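Local coordinates for acyl-CoA thioesterase YbgC (Helicobacter pylori, PDB 2PZH), which hydrolyses the thioester bond of acyl-CoAs, with activity on long-chain fatty acyl-CoAs and benzoyl-CoA, and may take part in phospholipid metabolism, at residues M3-Y8 / C27-S32. Sequence-based numbering, arbitrary orientation.
Sequences MRCRVY and CERARS
Met3 and Arg29 carry most of the contact between strand 3-6 and helix 22-36, and they show how a short edge strand can be joined to a helix mainly through side chains, with one water completing the link. Both side chains leave their backbones toward the other segment and cross at about a right angle. With CG swung opposite the backbone N (chi1 169°) and chi2 also extended, Met3 sends its thioether across to the helix, where SD lies 3.7 Å from Arg29 CB. The chain then bends at chi3 (55°), turning CE toward Ala30, where the methyl is modelled too close to CB for its exact position to be relied on.

Arg29 makes the return reach. Straight from CG to NE, it runs back toward the strand beside Cys5, whose SG sits obliquely 4.1 Å from Arg29 NH1, a loose contact. Arg29 NH1 also donates to a water that lies in the guanidinium plane at its edge. The water O is 2.9 Å from Arg29 NH1 and the same distance from Arg6 O, to which it can donate, so a single solvent molecule links the helix side chain to the strand backbone. The stronger polar partner of Arg29 is Glu10 of a second subunit, which forms a salt bridge with NH2; the arginine thus serves both the contact within the chain and the interface with that subunit.

Ile70 of strand 67-77 touches Met3, Cys5 and Ala30, and backbone hydrogen bonds between Met3 and Ile70 and between Cys5 and Leu68 pair strand 3-6 with the edge of the sheet. A long central helix packed on a curved antiparallel sheet, here with the short N-terminal strand beside it, is characteristic of the hot-dog fold of the 4-hydroxybenzoyl-CoA thioesterase family.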
loop_
_atom_site.group_PDB
_atom_site.type_symbol
_atom_site.label_atom_id
_atom_site.label_comp_id
_atom_site.label_asym_id
_atom_site.label_seq_id
_atom_site.Cartn_x
_atom_site.Cartn_y
_atom_site.Cartn_z
ATOM N N MET A 3 0.081 9.248 18.976
ATOM C CA MET A 3 0.910 8.315 18.241
ATOM C C MET A 3 1.774 9.097 17.267
ATOM O O MET A 3 1.321 10.111 16.724
ATOM C CB MET A 3 0.052 7.326 17.460
ATOM C CG MET A 3 0.891 6.488 16.459
ATOM S SD MET A 3 -0.059 5.429 15.360
ATOM C CE MET A 3 -1.137 6.650 14.648
ATOM N N ARG A 4 2.999 8.624 17.040
ATOM C CA ARG A 4 3.913 9.261 16.102
ATOM C C ARG A 4 4.254 8.280 14.975
ATOM O O ARG A 4 4.475 7.100 15.230
ATOM C CB ARG A 4 5.172 9.748 16.820
ATOM C CG ARG A 4 4.872 10.937 17.724
ATOM C CD ARG A 4 6.039 11.283 18.625
ATOM N NE ARG A 4 6.600 10.120 19.309
ATOM C CZ ARG A 4 7.796 9.601 19.040
ATOM N NH1 ARG A 4 8.565 10.145 18.097
ATOM N NH2 ARG A 4 8.232 8.541 19.714
ATOM N N CYS A 5 4.228 8.781 13.737
ATOM C CA CYS A 5 4.503 7.995 12.530
ATOM C C CYS A 5 5.636 8.655 11.755
ATOM O O CYS A 5 5.613 9.858 11.556
ATOM C CB CYS A 5 3.252 7.976 11.632
ATOM S SG CYS A 5 1.837 7.149 12.383
ATOM N N ARG A 6 6.621 7.879 11.306
ATOM C CA ARG A 6 7.646 8.401 10.415
ATOM C C ARG A 6 7.154 8.283 8.963
ATOM O O ARG A 6 6.479 7.308 8.630
ATOM C CB ARG A 6 8.937 7.597 10.585
ATOM C CG ARG A 6 10.038 8.003 9.633
ATOM C CD ARG A 6 10.738 9.255 10.114
ATOM N NE ARG A 6 11.604 8.954 11.256
ATOM C CZ ARG A 6 12.478 9.802 11.788
ATOM N NH1 ARG A 6 12.634 11.016 11.281
ATOM N NH2 ARG A 6 13.231 9.421 12.820
ATOM N N VAL A 7 7.467 9.270 8.120
ATOM C CA VAL A 7 7.140 9.187 6.685
ATOM C C VAL A 7 8.298 8.497 5.965
ATOM O O VAL A 7 9.422 9.000 5.934
ATOM C CB VAL A 7 6.899 10.582 6.028
ATOM C CG1 VAL A 7 6.678 10.417 4.483
ATOM C CG2 VAL A 7 5.728 11.296 6.709
ATOM N N TYR A 8 8.006 7.324 5.410
ATOM C CA TYR A 8 9.017 6.519 4.709
ATOM C C TYR A 8 8.804 6.570 3.200
ATOM O O TYR A 8 7.770 7.067 2.739
ATOM C CB TYR A 8 8.897 5.072 5.149
ATOM C CG TYR A 8 9.275 4.857 6.586
ATOM C CD1 TYR A 8 10.594 4.938 6.991
ATOM C CD2 TYR A 8 8.293 4.585 7.539
ATOM C CE1 TYR A 8 10.948 4.733 8.341
ATOM C CE2 TYR A 8 8.631 4.393 8.879
ATOM C CZ TYR A 8 9.958 4.477 9.265
ATOM O OH TYR A 8 10.276 4.270 10.589
ATOM N N CYS A 27 -4.233 7.398 10.496
ATOM C CA CYS A 27 -5.347 7.569 11.426
ATOM C C CYS A 27 -5.798 6.212 11.961
ATOM O O CYS A 27 -6.063 6.062 13.149
ATOM C CB CYS A 27 -6.496 8.349 10.791
ATOM S SG CYS A 27 -6.049 10.076 10.577
ATOM N N GLU A 28 -5.856 5.224 11.072
ATOM C CA GLU A 28 -6.260 3.878 11.445
ATOM C C GLU A 28 -5.302 3.326 12.479
ATOM O O GLU A 28 -5.738 2.768 13.484
ATOM C CB GLU A 28 -6.290 2.961 10.228
ATOM C CG GLU A 28 -7.134 1.710 10.417
ATOM C CD GLU A 28 -6.609 0.770 11.473
ATOM O OE1 GLU A 28 -7.409 0.422 12.367
ATOM O OE2 GLU A 28 -5.424 0.356 11.398
ATOM N N ARG A 29 -4.000 3.449 12.232
ATOM C CA ARG A 29 -3.011 2.949 13.204
ATOM C C ARG A 29 -3.299 3.544 14.594
ATOM O O ARG A 29 -3.317 2.813 15.603
ATOM C CB ARG A 29 -1.591 3.313 12.771
ATOM C CG ARG A 29 -1.231 2.734 11.416
ATOM C CD ARG A 29 0.200 3.097 11.082
ATOM N NE ARG A 29 0.473 2.887 9.664
ATOM C CZ ARG A 29 1.566 3.327 9.065
ATOM N NH1 ARG A 29 2.477 3.989 9.772
ATOM N NH2 ARG A 29 1.752 3.115 7.766
ATOM N N ALA A 30 -3.520 4.856 14.631
ATOM C CA ALA A 30 -3.805 5.562 15.908
ATOM C C ALA A 30 -4.975 4.952 16.686
ATOM O O ALA A 30 -4.907 4.761 17.921
ATOM C CB ALA A 30 -4.072 7.053 15.650
ATOM N N ARG A 31 -6.056 4.689 15.963
ATOM C CA ARG A 31 -7.248 4.104 16.534
ATOM C C ARG A 31 -6.965 2.706 17.067
ATOM O O ARG A 31 -7.295 2.403 18.223
ATOM C CB ARG A 31 -8.376 4.046 15.509
ATOM C CG ARG A 31 -8.731 5.388 14.915
ATOM C CD ARG A 31 -10.050 5.300 14.170
ATOM N NE ARG A 31 -10.009 4.491 12.958
ATOM C CZ ARG A 31 -9.672 4.972 11.759
ATOM N NH1 ARG A 31 -9.316 6.237 11.633
ATOM N NH2 ARG A 31 -9.692 4.192 10.693
ATOM N N SER A 32 -6.337 1.867 16.241
ATOM C CA SER A 32 -6.046 0.484 16.635
ATOM C C SER A 32 -5.063 0.421 17.814
ATOM O O SER A 32 -5.213 -0.397 18.721
ATOM C CB SER A 32 -5.530 -0.340 15.458
ATOM O OG SER A 32 -6.590 -0.648 14.552
HETATM O O HOH W 1 4.987 4.856 8.583
#